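Long-range contacts in ESAT-6/WXG100 secretion system protein (Streptococcus gallolyticus, PDB 7JQE), which forms the extracellular region of EsaA, a membrane subunit of the bacterial type VIIb secretion system, and probably takes part in toxin export: residues D274-S279 with S352-L357; T328-N333 with S346-I351; T372-L377 with P385-I390. All coordinates share one frame; numbering follows the deposited sequence.

Contact 1 of 3, residues D274-S279 with S352-L357; sequences DVAPTS and SKAQSL
Val275 and Gln355 face each other as a hydrogen-bonded pair of an antiparallel beta sheet. They join the end of strand 268-275 to the start of strand 355-363. Val275 N donates to Gln355 O at 2.9 Å, and Gln355 N gives a matching bond back to Val275 O. Both bonds are bent, the first to 137° at the hydrogen. Each of these two oxygens also takes a weaker CA-H contact: Gln355 O from Asp274, Val275 O from Ala354.

The Val275 side chain meets Leu357, and the two cross at about a right angle. With CG1 of Val275 anti to its carbonyl carbon (chi1 -61°), both valine methyls lie against one leucine methyl. Val275 CG2 is 3.8 Å from Leu357 CD1, and CG1 is 3.9 Å from the same atom. Strand 348-351 backs this patch, with Ile351 on Val275 and Lys349 on Leu357.

On the other face are Asp274 and Ser356. The Ser356 OG donates to Asp274 OD2 at 3.0 Å and comes in nearly in line with the C-O bond. The other carboxylate oxygen, OD1, forms a salt bridge with Arg383 of the second subunit. Both oxygens are therefore held, one within the sheet and one across the dimer.

Past Val275 the strand pairing ends. Pro277 sets CG and CD against the backbone from Ser352 to Ala354, with CD 3.4 Å from Lys353 C.

Contact 2 of 3, residues T328-N333 with S346-I351; sequences TVTISN and SVSKTI
Val329 and Lys349 bond to each other through their backbones in both directions. Lys349 N donates to Val329 O, nearly straight at 160°, and Val329 N donates to Lys349 O. Both bonds come out shorter than usual, the second markedly so, and their exact lengths are doubtful. Two residues further along, Ile331 N donates to Val347 O at 2.8 Å, and the donor lies in the carbonyl plane. Together the three bonds set the antiparallel register of strands 328-332 and 348-351. Their axes run at 161° and approach to 4.2 Å.

The ammonium end of Lys349 does not turn to the partner strand. Its chain is straight as far as CE and bends at the last torsion (chi4 54°). NZ forms salt bridges with Asp343 and Asp344, just before strand 348-351.

Four hydroxyl residues line one face in two non-hydrogen-bonded pairs. In both pairs the threonine of 328-333 turns its methyl across to a hydroxyl oxygen. Thr328 CG2 lies 3.5 Å from Thr350 OG1, and Thr330 CG2 lies 3.2 Å from Ser348 OG. The hydroxyl of Thr330 is bonded elsewhere, to Asn378 on strand 369-379.

The other face carries Val329 together with Lys349, whose charged end leads away. Val329 CG2 reaches Ile351 CD1 at 4.4 Å, a loose contact. Val329 also packs on Leu377 and Ile379 of the next strand. Ile331 meets Val339 and Phe341, which belong to the other sheet.

Strand 348-351 thus forms the edge, within this chain, of a four-stranded antiparallel sheet. Here one face of the pair carries hydroxyls, and the other packs on a second sheet, as in a beta sandwich.

Contact 3 of 3, residues T372-L377 with P385-I390; sequences TITLDL and PMTYTI. With EDO (1,2-ethanediol), chain I.
Tyr388 meets Leu375 at the edge of its ring. Leu375 CD2 lies near the ring plane, 4.4 Å from Tyr388 CE2. The ring also stacks with that of Tyr361 on strand 355-363. An ethanediol, probably from the crystallisation liquor, comes in obliquely, its O1 4.0 Å from Tyr388 CD1. The same O1 accepts a bond from Thr389 N at 3.2 Å.

The second flat group is the Asp376 carboxylate. Its OD1 is 3.5 Å from Pro385 CA. OD1 also forms a salt bridge with Arg383, close to the hairpin turn, while OD2 is bonded by Asn333 ND2.

Met386, present as selenomethionine, packs its end against two leucines. The chain bends at chi3 (-69°), which sets the position of CE. This CE lies 3.6 Å from Leu377 CB and 3.9 Å from Leu375 CD1.

The threonines share the other face with Asp376 and Pro385. The hydroxyls of Thr372 and Thr389 share a hydrogen bond, OG1 to OG1, at 2.8 Å. In Thr387, OG1 is anti to the backbone N (chi1 178°). It donates to Ile373 O at 3.1 Å from above the carbonyl plane. Tyr388 N bonds the same oxygen within that plane, so Ile373 O has two donors. Paired backbone bonds also join Leu375 with Met386.

The two strands form a beta hairpin at one side of the four-stranded sheet. Strand 327-335 flanks 372-377, with Ile331 and Val334 on Leu375. From the other sheet, Val339, Tyr361 and Phe363 cover Ile373. At the turn end, Ile384 of the second subunit packs on Leu377 and Met386.

From the N terminus the chain first runs along strand 268-275 into 274-279, the opening half of contact 1. An unmodelled stretch follows, and then strand 327-335 and strand 348-351 pair, so contact 2 closes a short loop. Only after this does 352-357 return to strand 268-275 and close contact 1, which encloses contact 2 completely. Contact 3 follows in series as a hairpin. Contact 1 belongs to the three-stranded sheet, and contacts 2 and 3 belong to the four-stranded one. Contacts 1 and 2 also touch where Ile351 CD1 approaches the backbone of Ala276, while Ser332 O probably bonds Asp376 N between contacts 2 and 3. Contacts 1 and 3 both reach the second subunit.

Contact 1 of 3, residues D274-S279 with S352-L357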
ATOM      1  N   ASP A 274      23.283  27.515  65.588  1.00 80.41           N
ATOM      2  CA  ASP A 274      23.724  27.668  66.971  1.00 83.16           C
ATOM      3  C   ASP A 274      24.424  29.015  67.114  1.00 83.69           C
ATOM      4  O   ASP A 274      25.556  29.188  66.647  1.00 84.19           O
ATOM      5  CB  ASP A 274      24.646  26.521  67.387  1.00 85.26           C
ATOM      6  CG  ASP A 274      23.989  25.159  67.251  1.00 91.31           C
ATOM      7  OD1 ASP A 274      24.636  24.235  66.716  1.00 95.63           O
ATOM      8  OD2 ASP A 274      22.820  25.013  67.665  1.00 96.32           O
ATOM      9  N   VAL A 275      23.753  29.966  67.753  1.00 80.44           N
ATOM     10  CA  VAL A 275      24.304  31.293  67.969  1.00 81.44           C
ATOM     11  C   VAL A 275      24.810  31.394  69.402  1.00 87.31           C
ATOM     12  O   VAL A 275      24.404  30.642  70.295  1.00 89.27           O
ATOM     13  CB  VAL A 275      23.273  32.405  67.667  1.00 81.40           C
ATOM     14  CG1 VAL A 275      22.839  32.349  66.210  1.00 77.28           C
ATOM     15  CG2 VAL A 275      22.077  32.285  68.597  1.00 79.82           C
ATOM     16  N   ALA A 276      25.716  32.346  69.628  1.00 86.91           N
ATOM     17  CA  ALA A 276      26.303  32.580  70.939  1.00 90.37           C
ATOM     18  C   ALA A 276      26.729  34.038  71.030  1.00 84.59           C
ATOM     19  O   ALA A 276      27.229  34.592  70.040  1.00 84.03           O
ATOM     20  CB  ALA A 276      27.505  31.668  71.202  1.00 83.70           C
ATOM     21  N   PRO A 277      26.546  34.678  72.181  1.00 86.44           N
ATOM     22  CA  PRO A 277      26.956  36.079  72.319  1.00 93.29           C
ATOM     23  C   PRO A 277      28.466  36.231  72.224  1.00 93.83           C
ATOM     24  O   PRO A 277      29.230  35.274  72.365  1.00 98.01           O
ATOM     25  CB  PRO A 277      26.443  36.463  73.711  1.00 93.87           C
ATOM     26  CG  PRO A 277      26.372  35.163  74.453  1.00 91.43           C
ATOM     27  CD  PRO A 277      25.975  34.138  73.428  1.00 87.31           C
ATOM     28  N   THR A 278      28.894  37.466  71.969  1.00101.10           N
ATOM     29  CA  THR A 278      30.314  37.810  71.945  1.00110.33           C
ATOM     30  C   THR A 278      30.709  38.309  73.332  1.00126.14           C
ATOM     31  O   THR A 278      30.257  39.372  73.773  1.00127.45           O
ATOM     32  CB  THR A 278      30.612  38.860  70.876  1.00108.80           C
ATOM     33  OG1 THR A 278      30.352  40.169  71.396  1.00 99.36           O
ATOM     34  CG2 THR A 278      29.742  38.630  69.642  1.00 88.01           C
ATOM     35  N   SER A 279      31.546  37.537  74.019  1.00123.26           N
ATOM     36  CA  SER A 279      32.000  37.883  75.361  1.00105.88           C
ATOM     37  C   SER A 279      32.498  39.321  75.438  1.00100.53           C
ATOM     38  O   SER A 279      33.116  39.720  76.428  1.00105.19           O
ATOM     39  CB  SER A 279      33.105  36.923  75.809  1.00104.42           C
ATOM     40  OG  SER A 279      34.149  36.859  74.848  1.00 94.40           O
ATOM     41  N   SER A 352      21.638  36.756  74.708  1.00 90.43           N
ATOM     42  CA  SER A 352      22.694  36.929  75.700  1.00 96.19           C
ATOM     43  C   SER A 352      23.232  35.591  76.200  1.00101.55           C
ATOM     44  O   SER A 352      23.858  35.545  77.266  1.00110.42           O
ATOM     45  CB  SER A 352      22.209  37.762  76.896  1.00 94.06           C
ATOM     46  OG  SER A 352      21.963  39.106  76.521  1.00 94.70           O
ATOM     47  N   LYS A 353      23.006  34.506  75.461  1.00101.51           N
ATOM     48  CA  LYS A 353      23.474  33.191  75.872  1.00108.41           C
ATOM     49  C   LYS A 353      23.460  32.255  74.671  1.00106.15           C
ATOM     50  O   LYS A 353      22.706  32.464  73.717  1.00102.53           O
ATOM     51  CB  LYS A 353      22.608  32.625  77.006  1.00113.64           C
ATOM     52  CG  LYS A 353      23.039  31.253  77.476  1.00120.89           C
ATOM     53  CD  LYS A 353      24.526  31.229  77.789  1.00122.03           C
ATOM     54  CE  LYS A 353      24.998  29.821  78.099  1.00123.84           C
ATOM     55  NZ  LYS A 353      26.470  29.763  78.293  1.00124.61           N
ATOM     56  N   ALA A 354      24.309  31.227  74.726  1.00106.62           N
ATOM     57  CA  ALA A 354      24.335  30.217  73.676  1.00105.06           C
ATOM     58  C   ALA A 354      22.940  29.647  73.467  1.00100.27           C
ATOM     59  O   ALA A 354      22.202  29.401  74.423  1.00105.17           O
ATOM     60  CB  ALA A 354      25.319  29.100  74.032  1.00108.73           C
ATOM     61  N   GLN A 355      22.581  29.426  72.206  1.00 95.93           N
ATOM     62  CA  GLN A 355      21.182  29.191  71.881  1.00 95.63           C
ATOM     63  C   GLN A 355      21.083  28.652  70.462  1.00 90.97           C
ATOM     64  O   GLN A 355      22.031  28.746  69.678  1.00 90.49           O
ATOM     65  CB  GLN A 355      20.376  30.486  72.033  1.00 89.47           C
ATOM     66  CG  GLN A 355      18.884  30.375  71.839  1.00 85.99           C
ATOM     67  CD  GLN A 355      18.174  31.644  72.276  1.00 98.50           C
ATOM     68  OE1 GLN A 355      18.763  32.499  72.941  1.00 96.67           O
ATOM     69  NE2 GLN A 355      16.907  31.774  71.904  1.00100.01           N
ATOM     70  N   SER A 356      19.926  28.077  70.149  1.00 93.78           N
ATOM     71  CA  SER A 356      19.610  27.609  68.807  1.00 98.65           C
ATOM     72  C   SER A 356      18.454  28.429  68.252  1.00 98.07           C
ATOM     73  O   SER A 356      17.486  28.712  68.963  1.00 99.63           O
ATOM     74  CB  SER A 356      19.247  26.119  68.803  1.00106.56           C
ATOM     75  OG  SER A 356      20.302  25.335  69.334  1.00111.34           O
ATOM     76  N   LEU A 357      18.561  28.811  66.983  1.00 98.24           N
ATOM     77  CA  LEU A 357      17.530  29.585  66.309  1.00 96.41           C
ATOM     78  C   LEU A 357      17.054  28.837  65.073  1.00 96.08           C
ATOM     79  O   LEU A 357      17.854  28.223  64.359  1.00101.80           O
ATOM     80  CB  LEU A 357      18.040  30.975  65.913  1.00 94.63           C
ATOM     81  CG  LEU A 357      18.511  31.894  67.040  1.00 89.89           C
ATOM     82  CD1 LEU A 357      19.007  33.217  66.473  1.00 92.81           C
ATOM     83  CD2 LEU A 357      17.403  32.124  68.061  1.00 86.96           C
TER

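Contact 2 of 3, residues T328-N333 with S346-I351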
ATOM      1  N   THR A 328      22.975  40.973  68.764  1.00 93.54           N
ATOM      2  CA  THR A 328      21.803  41.016  67.901  1.00 99.43           C
ATOM      3  C   THR A 328      22.062  40.213  66.629  1.00 97.34           C
ATOM      4  O   THR A 328      23.038  40.467  65.914  1.00 98.54           O
ATOM      5  CB  THR A 328      21.437  42.462  67.560  1.00107.16           C
ATOM      6  OG1 THR A 328      22.514  43.071  66.838  1.00115.77           O
ATOM      7  CG2 THR A 328      21.175  43.258  68.838  1.00 93.40           C
ATOM      8  N   VAL A 329      21.186  39.251  66.355  1.00 88.27           N
ATOM      9  CA  VAL A 329      21.266  38.402  65.172  1.00 82.40           C
ATOM     10  C   VAL A 329      20.131  38.781  64.232  1.00 87.21           C
ATOM     11  O   VAL A 329      18.986  38.946  64.668  1.00 82.43           O
ATOM     12  CB  VAL A 329      21.195  36.911  65.553  1.00 85.09           C
ATOM     13  CG1 VAL A 329      21.291  36.034  64.311  1.00 80.00           C
ATOM     14  CG2 VAL A 329      22.294  36.571  66.553  1.00 80.90           C
ATOM     15  N   THR A 330      20.446  38.914  62.941  1.00 79.85           N
ATOM     16  CA  THR A 330      19.488  39.433  61.973  1.00 80.27           C
ATOM     17  C   THR A 330      19.586  38.676  60.656  1.00 79.09           C
ATOM     18  O   THR A 330      20.531  37.923  60.406  1.00 82.68           O
ATOM     19  CB  THR A 330      19.704  40.928  61.708  1.00 86.42           C
ATOM     20  OG1 THR A 330      20.946  41.114  61.017  1.00 84.75           O
ATOM     21  CG2 THR A 330      19.726  41.706  63.016  1.00 83.37           C
ATOM     22  N   ILE A 331      18.587  38.906  59.808  1.00 78.47           N
ATOM     23  CA  ILE A 331      18.514  38.362  58.456  1.00 78.76           C
ATOM     24  C   ILE A 331      18.382  39.542  57.502  1.00 76.40           C
ATOM     25  O   ILE A 331      17.397  40.286  57.568  1.00 87.35           O
ATOM     26  CB  ILE A 331      17.326  37.399  58.295  1.00 74.36           C
ATOM     27  CG1 ILE A 331      17.492  36.179  59.204  1.00 73.72           C
ATOM     28  CG2 ILE A 331      17.160  36.992  56.840  1.00 72.80           C
ATOM     29  CD1 ILE A 331      16.181  35.537  59.598  1.00 73.52           C
ATOM     30  N   SER A 332      19.361  39.711  56.616  1.00 76.08           N
ATOM     31  CA  SER A 332      19.397  40.873  55.739  1.00 80.60           C
ATOM     32  C   SER A 332      19.605  40.457  54.288  1.00 80.15           C
ATOM     33  O   SER A 332      20.091  39.364  53.992  1.00 85.45           O
ATOM     34  CB  SER A 332      20.505  41.853  56.155  1.00 78.94           C
ATOM     35  OG  SER A 332      21.788  41.294  55.939  1.00 87.75           O
ATOM     36  N   ASN A 333      19.220  41.360  53.384  1.00 83.26           N
ATOM     37  CA  ASN A 333      19.481  41.223  51.949  1.00 85.85           C
ATOM     38  C   ASN A 333      18.903  39.922  51.390  1.00 86.61           C
ATOM     39  O   ASN A 333      19.580  39.159  50.698  1.00 84.74           O
ATOM     40  CB  ASN A 333      20.981  41.334  51.656  1.00 85.39           C
ATOM     41  CG  ASN A 333      21.564  42.675  52.087  1.00111.98           C
ATOM     42  OD1 ASN A 333      20.912  43.717  51.974  1.00110.71           O
ATOM     43  ND2 ASN A 333      22.796  42.652  52.591  1.00120.27           N
ATOM     44  N   SER A 346      10.011  37.285  62.773  1.00 81.51           N
ATOM     45  CA  SER A 346      10.877  38.449  62.838  1.00 84.67           C
ATOM     46  C   SER A 346      12.142  38.219  62.021  1.00 85.24           C
ATOM     47  O   SER A 346      12.463  37.099  61.614  1.00 86.94           O
ATOM     48  CB  SER A 346      11.239  38.758  64.293  1.00 89.16           C
ATOM     49  OG  SER A 346      11.937  37.670  64.874  1.00 82.35           O
ATOM     50  N   VAL A 347      12.865  39.310  61.785  1.00 80.70           N
ATOM     51  CA  VAL A 347      14.127  39.277  61.063  1.00 79.54           C
ATOM     52  C   VAL A 347      15.299  39.710  61.925  1.00 90.00           C
ATOM     53  O   VAL A 347      16.443  39.665  61.463  1.00 91.74           O
ATOM     54  CB  VAL A 347      14.063  40.132  59.782  1.00 84.38           C
ATOM     55  CG1 VAL A 347      13.046  39.553  58.813  1.00 78.34           C
ATOM     56  CG2 VAL A 347      13.717  41.571  60.123  1.00 81.92           C
ATOM     57  N   SER A 348      15.052  40.122  63.168  1.00 82.22           N
ATOM     58  CA  SER A 348      16.099  40.604  64.059  1.00 90.53           C
ATOM     59  C   SER A 348      15.885  40.029  65.451  1.00 90.26           C
ATOM     60  O   SER A 348      14.768  40.062  65.978  1.00 85.00           O
ATOM     61  CB  SER A 348      16.113  42.136  64.113  1.00 85.40           C
ATOM     62  OG  SER A 348      17.223  42.608  64.851  1.00 94.97           O
ATOM     63  N   LYS A 349      16.959  39.507  66.039  1.00 84.65           N
ATOM     64  CA  LYS A 349      16.921  38.969  67.389  1.00 88.70           C
ATOM     65  C   LYS A 349      18.147  39.438  68.160  1.00 92.10           C
ATOM     66  O   LYS A 349      19.206  39.693  67.580  1.00 85.15           O
ATOM     67  CB  LYS A 349      16.864  37.437  67.388  1.00 87.73           C
ATOM     68  CG  LYS A 349      15.488  36.862  67.653  1.00 94.50           C
ATOM     69  CD  LYS A 349      15.514  35.341  67.591  1.00 97.23           C
ATOM     70  CE  LYS A 349      14.170  34.749  67.981  1.00 93.24           C
ATOM     71  NZ  LYS A 349      13.064  35.324  67.176  1.00 92.75           N
ATOM     72  N   THR A 350      17.988  39.553  69.477  1.00 98.31           N
ATOM     73  CA  THR A 350      19.081  39.866  70.388  1.00 88.37           C
ATOM     74  C   THR A 350      19.147  38.781  71.454  1.00 88.82           C
ATOM     75  O   THR A 350      18.135  38.472  72.092  1.00 97.24           O
ATOM     76  CB  THR A 350      18.901  41.242  71.038  1.00 90.65           C
ATOM     77  OG1 THR A 350      20.086  41.581  71.768  1.00 92.76           O
ATOM     78  CG2 THR A 350      17.718  41.238  71.998  1.00 92.04           C
ATOM     79  N   ILE A 351      20.329  38.198  71.636  1.00 87.97           N
ATOM     80  CA  ILE A 351      20.525  37.113  72.584  1.00 88.13           C
ATOM     81  C   ILE A 351      21.567  37.534  73.619  1.00 97.16           C
ATOM     82  O   ILE A 351      22.282  38.522  73.451  1.00 98.00           O
ATOM     83  CB  ILE A 351      20.947  35.806  71.892  1.00 86.19           C
ATOM     84  CG1 ILE A 351      22.314  35.981  71.231  1.00 89.66           C
ATOM     85  CG2 ILE A 351      19.911  35.392  70.860  1.00 88.75           C
ATOM     86  CD1 ILE A 351      22.827  34.734  70.549  1.00 83.78           C
TER

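Contact 3 of 3, residues T372-L377 with P385-I390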
ATOM      1  N   THR A 372      16.191  30.127  43.576  1.00 72.27           N
ATOM      2  CA  THR A 372      17.294  30.328  44.508  1.00 67.38           C
ATOM      3  C   THR A 372      16.956  31.441  45.487  1.00 65.90           C
ATOM      4  O   THR A 372      16.553  32.533  45.079  1.00 63.71           O
ATOM      5  CB  THR A 372      18.597  30.668  43.774  1.00 71.26           C
ATOM      6  OG1 THR A 372      19.115  29.491  43.142  1.00 82.83           O
ATOM      7  CG2 THR A 372      19.629  31.201  44.751  1.00 79.21           C
ATOM      8  N   ILE A 373      17.129  31.156  46.775  1.00 66.14           N
ATOM      9  CA  ILE A 373      17.024  32.151  47.835  1.00 67.76           C
ATOM     10  C   ILE A 373      18.430  32.498  48.297  1.00 70.73           C
ATOM     11  O   ILE A 373      19.257  31.601  48.506  1.00 73.35           O
ATOM     12  CB  ILE A 373      16.181  31.630  49.013  1.00 67.38           C
ATOM     13  CG1 ILE A 373      14.708  31.508  48.623  1.00 69.28           C
ATOM     14  CG2 ILE A 373      16.346  32.533  50.224  1.00 73.60           C
ATOM     15  CD1 ILE A 373      13.830  31.011  49.756  1.00 68.23           C
ATOM     16  N   THR A 374      18.704  33.792  48.457  1.00 73.30           N
ATOM     17  CA  THR A 374      19.961  34.258  49.029  1.00 74.84           C
ATOM     18  C   THR A 374      19.677  35.260  50.136  1.00 74.82           C
ATOM     19  O   THR A 374      18.788  36.107  50.011  1.00 79.06           O
ATOM     20  CB  THR A 374      20.877  34.915  47.982  1.00 77.37           C
ATOM     21  OG1 THR A 374      20.254  36.099  47.465  1.00 86.04           O
ATOM     22  CG2 THR A 374      21.172  33.957  46.846  1.00 67.85           C
ATOM     23  N   LEU A 375      20.442  35.163  51.219  1.00 84.46           N
ATOM     24  CA  LEU A 375      20.344  36.117  52.313  1.00 80.23           C
ATOM     25  C   LEU A 375      21.698  36.236  52.993  1.00 77.63           C
ATOM     26  O   LEU A 375      22.641  35.501  52.686  1.00 74.06           O
ATOM     27  CB  LEU A 375      19.285  35.704  53.338  1.00 82.29           C
ATOM     28  CG  LEU A 375      19.586  34.395  54.072  1.00 80.85           C
ATOM     29  CD1 LEU A 375      19.312  34.526  55.560  1.00 69.22           C
ATOM     30  CD2 LEU A 375      18.768  33.259  53.464  1.00 66.44           C
ATOM     31  N   ASP A 376      21.776  37.176  53.931  1.00 71.66           N
ATOM     32  CA  ASP A 376      22.910  37.321  54.832  1.00 72.68           C
ATOM     33  C   ASP A 376      22.438  37.041  56.252  1.00 79.30           C
ATOM     34  O   ASP A 376      21.445  37.623  56.703  1.00 74.84           O
ATOM     35  CB  ASP A 376      23.523  38.728  54.741  1.00 84.59           C
ATOM     36  CG  ASP A 376      24.482  38.876  53.573  1.00 83.06           C
ATOM     37  OD1 ASP A 376      25.018  37.847  53.110  1.00 81.88           O
ATOM     38  OD2 ASP A 376      24.706  40.022  53.126  1.00 79.96           O
ATOM     39  N   LEU A 377      23.132  36.139  56.943  1.00 73.46           N
ATOM     40  CA  LEU A 377      22.905  35.900  58.364  1.00 75.34           C
ATOM     41  C   LEU A 377      23.949  36.678  59.155  1.00 78.13           C
ATOM     42  O   LEU A 377      25.146  36.386  59.067  1.00 76.62           O
ATOM     43  CB  LEU A 377      22.972  34.411  58.703  1.00 75.30           C
ATOM     44  CG  LEU A 377      22.832  34.068  60.193  1.00 76.54           C
ATOM     45  CD1 LEU A 377      21.445  34.424  60.706  1.00 74.50           C
ATOM     46  CD2 LEU A 377      23.147  32.601  60.464  1.00 75.38           C
ATOM     47  N   PRO A 385      27.017  34.671  54.253  1.00 79.22           N
ATOM     48  CA  PRO A 385      26.058  34.551  53.151  1.00 74.31           C
ATOM     49  C   PRO A 385      25.485  33.146  53.092  1.00 74.01           C
ATOM     50  O   PRO A 385      26.180  32.163  53.353  1.00 75.41           O
ATOM     51  CB  PRO A 385      26.908  34.859  51.914  1.00 70.29           C
ATOM     52  CG  PRO A 385      28.267  34.385  52.292  1.00 72.59           C
ATOM     53  CD  PRO A 385      28.409  34.700  53.770  1.00 80.45           C
HETATM   54  N   MSE A 386      24.205  33.055  52.745  1.00 78.96           N
HETATM   55  CA  MSE A 386      23.554  31.754  52.628  1.00 74.61           C
HETATM   56  C   MSE A 386      22.613  31.693  51.436  1.00 74.12           C
HETATM   57  O   MSE A 386      22.038  32.705  51.034  1.00 69.71           O
HETATM   58  CB  MSE A 386      22.803  31.427  53.913  1.00 80.09           C
HETATM   59  CG  MSE A 386      23.681  31.563  55.140  1.00 93.90           C
HETATM   60 SE   MSE A 386      23.044  30.565  56.682  1.00116.90          SE
HETATM   61  CE  MSE A 386      21.436  31.590  57.110  1.00113.18           C
ATOM     62  N   THR A 387      22.457  30.495  50.877  1.00 70.70           N
ATOM     63  CA  THR A 387      21.671  30.307  49.667  1.00 70.86           C
ATOM     64  C   THR A 387      21.045  28.922  49.679  1.00 69.03           C
ATOM     65  O   THR A 387      21.618  27.969  50.214  1.00 73.64           O
ATOM     66  CB  THR A 387      22.532  30.480  48.412  1.00 74.67           C
ATOM     67  OG1 THR A 387      21.736  30.244  47.245  1.00 78.61           O
ATOM     68  CG2 THR A 387      23.699  29.498  48.433  1.00 61.65           C
ATOM     69  N   TYR A 388      19.858  28.823  49.082  1.00 71.02           N
ATOM     70  CA  TYR A 388      19.165  27.555  48.909  1.00 67.62           C
ATOM     71  C   TYR A 388      18.517  27.544  47.535  1.00 64.84           C
ATOM     72  O   TYR A 388      18.084  28.583  47.032  1.00 71.18           O
ATOM     73  CB  TYR A 388      18.111  27.330  50.000  1.00 64.45           C
ATOM     74  CG  TYR A 388      18.660  27.529  51.389  1.00 71.99           C
ATOM     75  CD1 TYR A 388      19.401  26.532  52.011  1.00 73.41           C
ATOM     76  CD2 TYR A 388      18.460  28.720  52.072  1.00 75.35           C
ATOM     77  CE1 TYR A 388      19.917  26.712  53.274  1.00 74.71           C
ATOM     78  CE2 TYR A 388      18.973  28.910  53.338  1.00 74.71           C
ATOM     79  CZ  TYR A 388      19.700  27.901  53.934  1.00 72.86           C
ATOM     80  OH  TYR A 388      20.217  28.079  55.191  1.00 67.27           O
ATOM     81  N   THR A 389      18.461  26.362  46.927  1.00 70.55           N
ATOM     82  CA  THR A 389      17.975  26.231  45.561  1.00 62.03           C
ATOM     83  C   THR A 389      17.074  25.012  45.444  1.00 60.29           C
ATOM     84  O   THR A 389      17.284  23.997  46.113  1.00 56.97           O
ATOM     85  CB  THR A 389      19.130  26.107  44.561  1.00 57.91           C
ATOM     86  OG1 THR A 389      19.957  27.274  44.638  1.00 73.84           O
ATOM     87  CG2 THR A 389      18.590  25.972  43.146  1.00 66.12           C
ATOM     88  N   ILE A 390      16.062  25.130  44.585  1.00 59.39           N
ATOM     89  CA  ILE A 390      15.232  23.999  44.193  1.00 65.68           C
ATOM     90  C   ILE A 390      15.013  24.049  42.685  1.00 68.45           C
ATOM     91  O   ILE A 390      15.069  25.110  42.057  1.00 62.07           O
ATOM     92  CB  ILE A 390      13.880  23.962  44.941  1.00 61.56           C
ATOM     93  CG1 ILE A 390      13.109  25.266  44.729  1.00 60.77           C
ATOM     94  CG2 ILE A 390      14.102  23.688  46.419  1.00 58.94           C
ATOM     95  CD1 ILE A 390      11.632  25.148  45.043  1.00 60.55           C
TER
HETATM   96  C1  EDO I 708      19.802  23.276  48.920  1.00 82.17           C
HETATM   97  O1  EDO I 708      20.434  24.542  48.695  1.00 85.81           O
HETATM   98  C2  EDO I 708      18.332  23.490  49.265  1.00 85.98           C
HETATM   99  O2  EDO I 708      17.627  22.246  49.159  1.00 94.55           O